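Local coordinates for protein catechol 2,3-dioxygenase (Rhodococcus sp., PDB 2WL9) that probably cleaves the ring of catechol-type aromatics with dioxygen, acting as an iron-dependent type I extradiol dioxygenase in the breakdown of aromatic hydrocarbons, at residues S59-Y64 with K208-L213; G112-E117 with I150-D155. All blocks are in the same frame, centred on the assembly; numbering follows the deposited sequence.

Contact 1: S59-Y64 with K208-L213; sequences SDDLAY and KRINHL. With FE (Fe (III) ion), chain K.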
loop_
_atom_site.group_PDB
_atom_site.type_symbol
_atom_site.label_atom_id
_atom_site.label_comp_id
_atom_site.label_asym_id
_atom_site.label_seq_id
_atom_site.Cartn_x
_atom_site.Cartn_y
_atom_site.Cartn_z
ATOM N N SER C 59 -17.296 44.263 -24.105
ATOM C CA SER C 59 -17.142 44.485 -22.669
ATOM C C SER C 59 -15.905 43.725 -22.172
ATOM O O SER C 59 -15.316 42.958 -22.922
ATOM C CB SER C 59 -18.407 44.030 -21.938
ATOM O OG SER C 59 -18.238 44.053 -20.534
ATOM N N ASP C 60 -15.500 43.949 -20.923
ATOM C CA ASP C 60 -14.358 43.232 -20.353
ATOM C C ASP C 60 -14.620 42.843 -18.907
ATOM O O ASP C 60 -14.039 43.407 -17.977
ATOM C CB ASP C 60 -13.074 44.053 -20.482
ATOM C CG ASP C 60 -12.454 43.942 -21.858
ATOM O OD1 ASP C 60 -12.149 42.809 -22.293
ATOM O OD2 ASP C 60 -12.280 44.988 -22.510
ATOM N N ASP C 61 -15.507 41.869 -18.730
ATOM C CA ASP C 61 -15.936 41.460 -17.407
ATOM C C ASP C 61 -16.492 40.040 -17.446
ATOM O O ASP C 61 -16.519 39.379 -18.494
ATOM C CB ASP C 61 -17.005 42.437 -16.880
ATOM C CG ASP C 61 -16.986 42.584 -15.365
ATOM O OD1 ASP C 61 -16.570 41.639 -14.649
ATOM O OD2 ASP C 61 -17.397 43.663 -14.885
ATOM N N LEU C 62 -16.914 39.571 -16.279
ATOM C CA LEU C 62 -17.596 38.293 -16.158
ATOM C C LEU C 62 -19.000 38.414 -16.753
ATOM O O LEU C 62 -19.694 39.408 -16.509
ATOM C CB LEU C 62 -17.684 37.921 -14.679
ATOM C CG LEU C 62 -18.418 36.664 -14.216
ATOM C CD1 LEU C 62 -17.638 35.412 -14.547
ATOM C CD2 LEU C 62 -18.604 36.787 -12.718
ATOM N N ALA C 63 -19.399 37.406 -17.530
ATOM C CA ALA C 63 -20.745 37.323 -18.116
ATOM C C ALA C 63 -21.673 36.382 -17.333
ATOM O O ALA C 63 -22.839 36.719 -17.089
ATOM C CB ALA C 63 -20.668 36.905 -19.595
ATOM N N TYR C 64 -21.158 35.213 -16.940
ATOM C CA TYR C 64 -21.917 34.257 -16.122
ATOM C C TYR C 64 -21.047 33.214 -15.417
ATOM O O TYR C 64 -19.949 32.882 -15.876
ATOM C CB TYR C 64 -23.029 33.565 -16.930
ATOM C CG TYR C 64 -22.597 32.998 -18.266
ATOM C CD1 TYR C 64 -22.013 31.730 -18.366
ATOM C CD2 TYR C 64 -22.794 33.728 -19.437
ATOM C CE1 TYR C 64 -21.628 31.216 -19.604
ATOM C CE2 TYR C 64 -22.413 33.238 -20.663
ATOM C CZ TYR C 64 -21.835 31.985 -20.751
ATOM O OH TYR C 64 -21.470 31.531 -21.992
ATOM N N LYS C 208 -15.319 45.822 -11.166
ATOM C CA LYS C 208 -15.790 44.780 -12.076
ATOM C C LYS C 208 -16.501 43.675 -11.284
ATOM O O LYS C 208 -16.376 43.615 -10.061
ATOM C CB LYS C 208 -14.626 44.220 -12.905
ATOM C CG LYS C 208 -14.095 45.200 -13.965
ATOM C CD LYS C 208 -13.119 44.537 -14.929
ATOM C CE LYS C 208 -12.774 45.463 -16.106
ATOM N NZ LYS C 208 -11.919 46.616 -15.714
ATOM N N ARG C 209 -17.258 42.823 -11.979
ATOM C CA ARG C 209 -17.941 41.690 -11.341
ATOM C C ARG C 209 -16.957 40.694 -10.742
ATOM O O ARG C 209 -17.276 40.002 -9.775
ATOM C CB ARG C 209 -18.827 40.947 -12.339
ATOM C CG ARG C 209 -20.170 41.591 -12.613
ATOM C CD ARG C 209 -20.931 40.775 -13.647
ATOM N NE ARG C 209 -22.267 41.321 -13.883
ATOM C CZ ARG C 209 -22.945 41.188 -15.018
ATOM N NH1 ARG C 209 -22.415 40.530 -16.045
ATOM N NH2 ARG C 209 -24.157 41.723 -15.129
ATOM N N ILE C 210 -15.771 40.619 -11.340
ATOM C CA ILE C 210 -14.761 39.626 -10.963
ATOM C C ILE C 210 -13.428 40.307 -10.639
ATOM O O ILE C 210 -13.016 41.255 -11.325
ATOM C CB ILE C 210 -14.619 38.536 -12.081
ATOM C CG1 ILE C 210 -13.669 37.400 -11.674
ATOM C CG2 ILE C 210 -14.207 39.156 -13.423
ATOM C CD1 ILE C 210 -13.967 36.070 -12.393
ATOM N N ASN C 211 -12.779 39.848 -9.572
ATOM C CA ASN C 211 -11.450 40.331 -9.232
ATOM C C ASN C 211 -10.377 39.433 -9.830
ATOM O O ASN C 211 -9.475 39.909 -10.516
ATOM C CB ASN C 211 -11.259 40.444 -7.722
ATOM C CG ASN C 211 -9.833 40.791 -7.352
ATOM O OD1 ASN C 211 -9.375 41.919 -7.565
ATOM N ND2 ASN C 211 -9.117 39.822 -6.807
ATOM N N HIS C 212 -10.475 38.136 -9.561
ATOM C CA HIS C 212 -9.537 37.187 -10.144
ATOM C C HIS C 212 -10.118 35.797 -10.364
ATOM O O HIS C 212 -11.141 35.437 -9.794
ATOM C CB HIS C 212 -8.222 37.124 -9.340
ATOM C CG HIS C 212 -8.289 36.275 -8.107
ATOM N ND1 HIS C 212 -8.640 36.778 -6.874
ATOM C CD2 HIS C 212 -8.011 34.965 -7.913
ATOM C CE1 HIS C 212 -8.593 35.808 -5.976
ATOM N NE2 HIS C 212 -8.224 34.697 -6.582
ATOM N N LEU C 213 -9.416 35.048 -11.174
ATOM C CA LEU C 213 -9.586 33.645 -11.394
ATOM C C LEU C 213 -8.259 32.968 -11.120
ATOM O O LEU C 213 -7.266 33.376 -11.599
ATOM C CB LEU C 213 -10.010 33.329 -12.806
ATOM C CG LEU C 213 -9.903 31.904 -13.316
ATOM C CD1 LEU C 213 -10.786 30.993 -12.578
ATOM C CD2 LEU C 213 -10.135 31.833 -14.755
HETATM FE FE FE K . -7.081 33.354 -4.953
#

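Contact 2: G112-E117 with I150-D155; sequences GGNPTE and IIIRED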
loop_
_atom_site.group_PDB
_atom_site.type_symbol
_atom_site.label_atom_id
_atom_site.label_comp_id
_atom_site.label_asym_id
_atom_site.label_seq_id
_atom_site.Cartn_x
_atom_site.Cartn_y
_atom_site.Cartn_z
ATOM N N GLY C 112 -25.331 39.736 -5.206
ATOM C CA GLY C 112 -24.499 40.803 -5.758
ATOM C C GLY C 112 -24.855 41.165 -7.191
ATOM O O GLY C 112 -24.250 42.064 -7.773
ATOM N N GLY C 113 -25.834 40.456 -7.751
ATOM C CA GLY C 113 -26.283 40.670 -9.123
ATOM C C GLY C 113 -25.456 39.952 -10.177
ATOM O O GLY C 113 -25.602 40.225 -11.368
ATOM N N ASN C 114 -24.592 39.030 -9.746
ATOM C CA ASN C 114 -23.781 38.241 -10.676
ATOM C C ASN C 114 -24.604 37.117 -11.319
ATOM O O ASN C 114 -25.173 36.284 -10.606
ATOM C CB ASN C 114 -22.545 37.671 -9.973
ATOM C CG ASN C 114 -21.735 38.734 -9.254
ATOM O OD1 ASN C 114 -21.585 38.695 -8.029
ATOM N ND2 ASN C 114 -21.216 39.694 -10.006
ATOM N N PRO C 115 -24.696 37.100 -12.664
ATOM C CA PRO C 115 -25.456 36.023 -13.299
ATOM C C PRO C 115 -24.904 34.654 -12.930
ATOM O O PRO C 115 -23.714 34.381 -13.111
ATOM C CB PRO C 115 -25.276 36.295 -14.795
ATOM C CG PRO C 115 -25.079 37.769 -14.864
ATOM C CD PRO C 115 -24.214 38.073 -13.661
ATOM N N THR C 116 -25.787 33.807 -12.422
ATOM C CA THR C 116 -25.406 32.535 -11.839
ATOM C C THR C 116 -26.182 31.419 -12.520
ATOM O O THR C 116 -27.396 31.506 -12.661
ATOM C CB THR C 116 -25.693 32.555 -10.331
ATOM O OG1 THR C 116 -24.925 33.602 -9.729
ATOM C CG2 THR C 116 -25.345 31.216 -9.676
ATOM N N GLU C 117 -25.479 30.370 -12.940
ATOM C CA GLU C 117 -26.134 29.240 -13.607
ATOM C C GLU C 117 -25.862 27.936 -12.876
ATOM O O GLU C 117 -24.776 27.745 -12.327
ATOM C CB GLU C 117 -25.694 29.140 -15.067
ATOM C CG GLU C 117 -25.710 30.485 -15.795
ATOM C CD GLU C 117 -25.599 30.363 -17.307
ATOM O OE1 GLU C 117 -25.097 29.333 -17.797
ATOM O OE2 GLU C 117 -26.022 31.311 -18.008
ATOM N N ILE C 150 -12.757 31.804 -7.929
ATOM C CA ILE C 150 -12.996 33.192 -8.312
ATOM C C ILE C 150 -13.349 34.069 -7.118
ATOM O O ILE C 150 -14.050 33.633 -6.194
ATOM C CB ILE C 150 -14.140 33.309 -9.360
ATOM C CG1 ILE C 150 -15.427 32.635 -8.844
ATOM C CG2 ILE C 150 -13.682 32.746 -10.714
ATOM C CD1 ILE C 150 -16.625 32.726 -9.784
ATOM N N ILE C 151 -12.865 35.306 -7.147
ATOM C CA ILE C 151 -13.341 36.331 -6.227
ATOM C C ILE C 151 -14.271 37.276 -6.980
ATOM O O ILE C 151 -13.885 37.867 -8.000
ATOM C CB ILE C 151 -12.192 37.102 -5.547
ATOM C CG1 ILE C 151 -11.542 36.219 -4.480
ATOM C CG2 ILE C 151 -12.709 38.408 -4.922
ATOM C CD1 ILE C 151 -10.558 36.939 -3.562
ATOM N N ILE C 152 -15.496 37.394 -6.475
ATOM C CA ILE C 152 -16.546 38.157 -7.153
ATOM C C ILE C 152 -17.149 39.236 -6.254
ATOM O O ILE C 152 -17.031 39.171 -5.029
ATOM C CB ILE C 152 -17.650 37.233 -7.738
ATOM C CG1 ILE C 152 -18.311 36.384 -6.639
ATOM C CG2 ILE C 152 -17.073 36.354 -8.865
ATOM C CD1 ILE C 152 -19.523 35.591 -7.113
ATOM N N ARG C 153 -17.789 40.223 -6.877
ATOM C CA ARG C 153 -18.355 41.368 -6.169
ATOM C C ARG C 153 -19.610 41.000 -5.389
ATOM O O ARG C 153 -20.530 40.376 -5.920
ATOM C CB ARG C 153 -18.652 42.495 -7.160
ATOM C CG ARG C 153 -18.981 43.843 -6.534
ATOM C CD ARG C 153 -18.989 44.928 -7.600
ATOM N NE ARG C 153 -19.957 44.635 -8.655
ATOM C CZ ARG C 153 -19.950 45.187 -9.864
ATOM N NH1 ARG C 153 -19.023 46.078 -10.192
ATOM N NH2 ARG C 153 -20.876 44.845 -10.751
ATOM N N GLU C 154 -19.632 41.376 -4.116
ATOM C CA GLU C 154 -20.824 41.220 -3.297
ATOM C C GLU C 154 -21.017 42.479 -2.467
ATOM O O GLU C 154 -20.184 42.791 -1.619
ATOM C CB GLU C 154 -20.720 39.991 -2.383
ATOM C CG GLU C 154 -20.479 38.666 -3.092
ATOM C CD GLU C 154 -21.612 38.225 -4.006
ATOM O OE1 GLU C 154 -22.764 38.678 -3.841
ATOM O OE2 GLU C 154 -21.337 37.394 -4.891
ATOM N N ASP C 155 -22.106 43.202 -2.724
ATOM C CA ASP C 155 -22.460 44.380 -1.922
ATOM C C ASP C 155 -22.992 43.991 -0.539
ATOM O O ASP C 155 -22.956 44.793 0.403
ATOM C CB ASP C 155 -23.484 45.252 -2.663
ATOM C CG ASP C 155 -24.865 44.604 -2.755
ATOM O OD1 ASP C 155 -24.958 43.386 -3.033
ATOM O OD2 ASP C 155 -25.866 45.322 -2.550
#

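Contact 1: S59-Y64 with K208-L213
The R209 guanidinium meets L62 O at its edge, nearly in plane: NH1 donates to L62 O over 3.0 Å with an N-H...O angle of 160°. A63 O is oblique to the group. R209's chain runs extended from CG to NE, crossing the L62 side chain at about a right angle, and L62 CB packs 4.0 Å from R209 CB. The second flat group, the D61 carboxylate, is turned 45° from the guanidinium plane and works against the backbone instead. R209 N donates to the syn lone pair of D61 OD2 at 3.0 Å, with a weaker, more bent share going to OD1. On its anti side OD1 also takes L62 N, at 2.7 Å, so one carboxylate takes N-H groups from both segments. Beside the carboxylate, L62 CB packs 3.9 Å from I210 CG2. The third flat group, the H212 imidazole, stands edge-to-face with Y253 and binds iron through NE2 at 2.4 Å, beside H149 and E263.

K208 CE lies 3.1 Å from D60 O, a buried carbonyl with no hydrogen-bond partner in the model, while the D60 carboxylate turns to S258 and S15. The chemistry implies a polar tether from the N-terminal sheet to the chain just before an iron ligand, with the charge of D61 probably eased by the backbone N-H groups.

Contact 2: G112-E117 with I150-D155
N114 reaches toward the extended chain that leaves strand 149-152, and the polar approaches come first. Chi1 of -53°, with CG anti to the carbonyl carbon, puts N114 CG on the side of 150-155, 3.9 Å from R153 O. That oxygen lies near the amide plane, off the end modelled as OD1. The amide is probably turned over in the model; turned back, its NH2 would face R153 O and perhaps the E154 carboxylate as well. The amide and carboxylate planes are 81° apart, nearly perpendicular. E154 is bent at chi2 (-64°), which folds CD back toward G112, and OE1 comes 3.1 Å from G112 N.

Van der Waals contacts fill in around this. E154 OE1 also lies 3.3 Å from G112 CA, an approach allowed by the missing side chain on G112, and D155 OD1 touches the same CA at 3.8 Å. I152 CD1 touches the end of the N114 amide; I152 also packs on L199 and on Y164 of helix 157-167.

Within 112-117, T116 OG1 donates to N114 O over 2.8 Å, coming in above the carbonyl plane, and N114 N bonds D110 OD1, so the backbone of N114 is held at both ends.

The contact thus packs the loop into strand 115-120 of the N-terminal sheet on the chain leaving strand 149-152 of the second, where two glyoxalase-family regions meet. E154 OE2 sits close to D110 OD2; such like charges would probably raise one acid's proton affinity, and an NH2 presented by N114 would help offset them.

Starting from the N terminus, the chain enters contact 1 at the head of strand 61-68, then passes through 112-117, the lead into strand 115-120 that lies parallel beside it in the N-terminal sheet. Contact 2 closes the inner loop when 150-155 comes back against that turn; contact 1 closes the outer one at 208-213, with contact 2 nested inside. Strands 149-152 and 210-217 are antiparallel neighbours in the second sheet, and probable hydrogen bonds N211 N to I151 O (2.8 Å) and, just past the strand ends, R209 O to R153 N (3.0 Å) join the two contacts. Each contact thus ties one sheet to the other, at adjacent points.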